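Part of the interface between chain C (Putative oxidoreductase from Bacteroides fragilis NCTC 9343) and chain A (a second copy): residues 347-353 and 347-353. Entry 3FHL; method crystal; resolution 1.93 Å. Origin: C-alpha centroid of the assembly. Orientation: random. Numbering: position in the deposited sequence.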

ATOM      1  N   GLU C 347       4.522 -14.747  13.928  1.00 32.38           N
ATOM      2  CA  GLU C 347       5.891 -15.213  14.102  1.00 38.69           C
ATOM      3  C   GLU C 347       6.942 -14.236  13.593  1.00 36.76           C
ATOM      4  O   GLU C 347       8.146 -14.522  13.680  1.00 36.38           O
ATOM      5  CB  GLU C 347       6.073 -16.567  13.418  1.00 34.21           C
ATOM      6  CG  GLU C 347       5.238 -17.672  14.044  1.00 43.25           C
ATOM      7  CD  GLU C 347       5.438 -19.038  13.394  1.00 49.78           C
ATOM      8  OE1 GLU C 347       6.266 -19.163  12.458  1.00 52.01           O
ATOM      9  OE2 GLU C 347       4.750 -19.991  13.829  1.00 58.31           O
ATOM     10  N   ASN C 348       6.495 -13.095  13.055  1.00 33.17           N
ATOM     11  CA  ASN C 348       7.397 -12.071  12.509  1.00 34.73           C
ATOM     12  C   ASN C 348       8.368 -12.664  11.482  1.00 34.89           C
ATOM     13  O   ASN C 348       9.577 -12.416  11.526  1.00 29.81           O
ATOM     14  CB  ASN C 348       8.125 -11.314  13.656  1.00 36.95           C
ATOM     15  CG  ASN C 348       9.074 -10.215  13.155  1.00 38.19           C
ATOM     16  OD1 ASN C 348      10.208 -10.094  13.628  1.00 43.12           O
ATOM     17  ND2 ASN C 348       8.624  -9.434  12.193  1.00 33.07           N
ATOM     18  N   LYS C 349       7.834 -13.466  10.560  1.00 32.78           N
ATOM     19  CA  LYS C 349       8.647 -14.119   9.525  1.00 33.54           C
ATOM     20  C   LYS C 349       7.960 -14.160   8.153  1.00 31.32           C
ATOM     21  O   LYS C 349       6.740 -14.150   8.062  1.00 30.31           O
ATOM     22  CB  LYS C 349       8.961 -15.558   9.949  1.00 34.18           C
ATOM     23  CG  LYS C 349      10.038 -15.705  11.029  1.00 40.09           C
ATOM     24  CD  LYS C 349       9.979 -17.096  11.669  1.00 49.60           C
ATOM     25  CE  LYS C 349      11.063 -17.295  12.725  1.00 57.20           C
ATOM     26  NZ  LYS C 349      12.425 -17.310  12.116  1.00 63.71           N
ATOM     27  N   ILE C 350       8.747 -14.236   7.089  1.00 31.12           N
ATOM     28  CA  ILE C 350       8.219 -14.628   5.788  1.00 30.95           C
ATOM     29  C   ILE C 350       7.934 -16.135   5.842  1.00 38.01           C
ATOM     30  O   ILE C 350       8.786 -16.918   6.287  1.00 36.11           O
ATOM     31  CB  ILE C 350       9.221 -14.306   4.674  1.00 32.27           C
ATOM     32  CG1 ILE C 350       9.387 -12.782   4.532  1.00 32.17           C
ATOM     33  CG2 ILE C 350       8.812 -14.979   3.335  1.00 30.36           C
ATOM     34  CD1 ILE C 350      10.369 -12.373   3.448  1.00 33.37           C
ATOM     35  N   VAL C 351       6.737 -16.533   5.406  1.00 34.80           N
ATOM     36  CA  VAL C 351       6.316 -17.941   5.453  1.00 36.75           C
ATOM     37  C   VAL C 351       6.411 -18.548   4.069  1.00 34.84           C
ATOM     38  O   VAL C 351       5.717 -18.116   3.151  1.00 35.89           O
ATOM     39  CB  VAL C 351       4.878 -18.098   5.989  1.00 31.83           C
ATOM     40  CG1 VAL C 351       4.383 -19.539   5.846  1.00 36.40           C
ATOM     41  CG2 VAL C 351       4.796 -17.664   7.432  1.00 30.80           C
ATOM     42  N   ASN C 352       7.276 -19.546   3.926  1.00 34.80           N
ATOM     43  CA  ASN C 352       7.446 -20.247   2.665  1.00 38.10           C
ATOM     44  C   ASN C 352       6.465 -21.420   2.580  1.00 41.04           C
ATOM     45  O   ASN C 352       6.312 -22.195   3.530  1.00 42.76           O
ATOM     46  CB  ASN C 352       8.891 -20.732   2.505  1.00 38.63           C
ATOM     47  CG  ASN C 352       9.896 -19.591   2.510  1.00 41.87           C
ATOM     48  OD1 ASN C 352       9.955 -18.789   1.573  1.00 38.31           O
ATOM     49  ND2 ASN C 352      10.698 -19.516   3.567  1.00 42.74           N
ATOM     50  N   LEU C 353       5.778 -21.522   1.449  1.00 38.90           N
ATOM     51  CA  LEU C 353       4.814 -22.598   1.231  1.00 44.94           C
ATOM     52  C   LEU C 353       5.523 -23.849   0.703  1.00 46.66           C
ATOM     53  O   LEU C 353       6.300 -23.767  -0.253  1.00 47.89           O
ATOM     54  CB  LEU C 353       3.731 -22.142   0.246  1.00 42.05           C
ATOM     55  CG  LEU C 353       2.470 -21.410   0.731  1.00 45.84           C
ATOM     56  CD1 LEU C 353       2.755 -20.142   1.489  1.00 40.19           C
ATOM     57  CD2 LEU C 353       1.605 -21.080  -0.478  1.00 49.09           C
TER
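Chain A (347-353) ENKIVNL

Chain A uses the same stretch as chain C, and in each copy the contact is made by Asn348, Lys349, Ile350 and Asn352. The two run in nearly opposite senses: the CA 348 to CA 352 directions are 166° apart. The register is reciprocal. Lys349(C) CA lies 5.7 Å from Ile350(A) CA, and Ile350(C) CA lies 5.7 Å from Lys349(A) CA, so the centre of the contact falls between 349 and 350 of each copy. Near both ends the side chains of Asn348 and Asn352 reach each other across the contact.

The backbone of chain A follows that of chain C closely. Asn348(A) is the first residue after a helix to leave helical phi/psi, and it does so with positive phi (53/47), the same values as Asn348(C), where the turn is a Schellman motif. From there chain A extends: Lys349(A) at -140/153, Ile350(A) at -70/128, Val351(A) at -95/117 and Asn352(A) at -86/137. Alternation along this extended segment sorts the side chains. The CA-to-CB bonds of Lys349(A) and Val351(A) point away from chain C, while that of Ile350(A) points toward it. Those of Asn348(A) and Asn352(A) leave sideways, yet the ends of both side chains come nearer.

The apolar contact is small and built on one residue type. Ile350(A) and Ile350(C) meet with CG1 to CG1 at 4.2 Å, both in the m,t rotamer, which sets each CD1 against the partner's backbone at the junction of 348 and 349. Ile350(A) CD1 lies 3.6 Å from Asn348(C) C and 3.7 Å from Lys349(C) N. In return, Ile350(C) CD1 lies 3.5 Å from Asn348(A) C and 3.6 Å from Lys349(A) N. Each isoleucine thus packs on main chain as well as on its twin, and these two residues give up the most surface in a contact that buries 356 Å² in all.

Polar side chains close both ends. Asn352(A) ND2 donates to Asn348(C) OD1 at 3.0 Å, nearly straight at 170°. At the other end Asn348(A) ND2 donates to Asn352(C) OD1 at 2.9 Å, with a more bent angle of 131°. The amide roles are therefore exchanged: residue 352 donates in one pair and accepts in the other, a departure from strict twofold symmetry.

Three waters add further bridges. Water 3 donates to Asn352(A) OD1 at 2.8 Å and to Asn348(C) O at 2.7 Å. Water 1 donates to Asn348(A) O at 2.7 Å and accepts from Asn352(C) ND2 at 2.9 Å, so the swapped amide is matched by a swapped role for the water. Between them, water 2 accepts from Ile350(A) N at 3.1 Å and Ile350(C) N at 3.0 Å, joining the two backbones where no direct main-chain hydrogen bond does. The rule to read here is a central isoleucine pair, flanked by asparagine amides that can serve as donor or acceptor.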

ATOM      1  N   GLU A 347      17.897 -12.440   1.046  1.00 34.25           N
ATOM      2  CA  GLU A 347      17.763 -13.637   1.876  1.00 40.20           C
ATOM      3  C   GLU A 347      16.328 -14.143   2.053  1.00 35.76           C
ATOM      4  O   GLU A 347      16.115 -15.149   2.730  1.00 38.94           O
ATOM      5  CB  GLU A 347      18.438 -13.425   3.238  1.00 39.14           C
ATOM      6  CG  GLU A 347      19.957 -13.214   3.131  1.00 49.80           C
ATOM      7  CD  GLU A 347      20.651 -12.988   4.470  1.00 53.69           C
ATOM      8  OE1 GLU A 347      19.989 -13.055   5.535  1.00 60.20           O
ATOM      9  OE2 GLU A 347      21.878 -12.733   4.447  1.00 62.24           O
ATOM     10  N   ASN A 348      15.359 -13.447   1.453  1.00 37.61           N
ATOM     11  CA  ASN A 348      13.931 -13.788   1.580  1.00 37.11           C
ATOM     12  C   ASN A 348      13.514 -13.915   3.055  1.00 36.52           C
ATOM     13  O   ASN A 348      12.854 -14.880   3.470  1.00 33.96           O
ATOM     14  CB  ASN A 348      13.587 -15.028   0.717  1.00 39.12           C
ATOM     15  CG  ASN A 348      12.101 -15.383   0.729  1.00 41.55           C
ATOM     16  OD1 ASN A 348      11.229 -14.517   0.592  1.00 35.14           O
ATOM     17  ND2 ASN A 348      11.808 -16.669   0.905  1.00 35.78           N
ATOM     18  N   LYS A 349      13.925 -12.932   3.860  1.00 32.93           N
ATOM     19  CA  LYS A 349      13.659 -12.949   5.302  1.00 35.16           C
ATOM     20  C   LYS A 349      13.288 -11.563   5.819  1.00 30.65           C
ATOM     21  O   LYS A 349      13.697 -10.572   5.242  1.00 30.08           O
ATOM     22  CB  LYS A 349      14.896 -13.446   6.063  1.00 40.13           C
ATOM     23  CG  LYS A 349      15.140 -14.956   6.003  1.00 50.57           C
ATOM     24  CD  LYS A 349      16.504 -15.317   6.596  1.00 50.88           C
ATOM     25  CE  LYS A 349      16.876 -16.781   6.357  1.00 65.11           C
ATOM     26  NZ  LYS A 349      16.175 -17.699   7.303  1.00 71.02           N
ATOM     27  N   ILE A 350      12.508 -11.495   6.897  1.00 26.77           N
ATOM     28  CA  ILE A 350      12.406 -10.267   7.682  1.00 29.81           C
ATOM     29  C   ILE A 350      13.764 -10.080   8.398  1.00 35.77           C
ATOM     30  O   ILE A 350      14.280 -11.020   9.005  1.00 34.55           O
ATOM     31  CB  ILE A 350      11.218 -10.335   8.670  1.00 30.04           C
ATOM     32  CG1 ILE A 350       9.883 -10.315   7.881  1.00 26.11           C
ATOM     33  CG2 ILE A 350      11.284  -9.214   9.705  1.00 28.08           C
ATOM     34  CD1 ILE A 350       8.625 -10.396   8.730  1.00 34.27           C
ATOM     35  N   VAL A 351      14.367  -8.896   8.268  1.00 29.92           N
ATOM     36  CA  VAL A 351      15.628  -8.597   8.970  1.00 33.23           C
ATOM     37  C   VAL A 351      15.354  -7.877  10.290  1.00 37.20           C
ATOM     38  O   VAL A 351      14.794  -6.778  10.305  1.00 32.44           O
ATOM     39  CB  VAL A 351      16.599  -7.781   8.095  1.00 35.69           C
ATOM     40  CG1 VAL A 351      17.843  -7.351   8.900  1.00 33.22           C
ATOM     41  CG2 VAL A 351      17.003  -8.594   6.876  1.00 33.24           C
ATOM     42  N   ASN A 352      15.734  -8.516  11.395  1.00 34.83           N
ATOM     43  CA  ASN A 352      15.612  -7.915  12.721  1.00 38.71           C
ATOM     44  C   ASN A 352      16.828  -7.053  13.059  1.00 39.49           C
ATOM     45  O   ASN A 352      17.969  -7.443  12.798  1.00 41.11           O
ATOM     46  CB  ASN A 352      15.413  -8.999  13.765  1.00 39.12           C
ATOM     47  CG  ASN A 352      14.111  -9.748  13.577  1.00 45.01           C
ATOM     48  OD1 ASN A 352      14.104 -10.941  13.264  1.00 43.82           O
ATOM     49  ND2 ASN A 352      12.999  -9.053  13.769  1.00 38.34           N
ATOM     50  N   LEU A 353      16.588  -5.881  13.630  1.00 37.97           N
ATOM     51  CA  LEU A 353      17.684  -4.942  13.900  1.00 43.36           C
ATOM     52  C   LEU A 353      18.277  -5.070  15.305  1.00 47.35           C
ATOM     53  O   LEU A 353      17.570  -5.384  16.266  1.00 52.06           O
ATOM     54  CB  LEU A 353      17.227  -3.511  13.641  1.00 37.98           C
ATOM     55  CG  LEU A 353      17.460  -2.852  12.275  1.00 48.01           C
ATOM     56  CD1 LEU A 353      17.663  -3.813  11.108  1.00 51.62           C
ATOM     57  CD2 LEU A 353      16.306  -1.937  11.989  1.00 47.72           C
TER
HETATM   58  O   HOH W   1      12.517 -17.370   4.440  1.00 34.93           O
HETATM   59  O   HOH W   2      11.693 -14.323   7.723  1.00 32.21           O
HETATM   60  O   HOH W   3      12.165 -12.730  12.308  1.00 42.68           O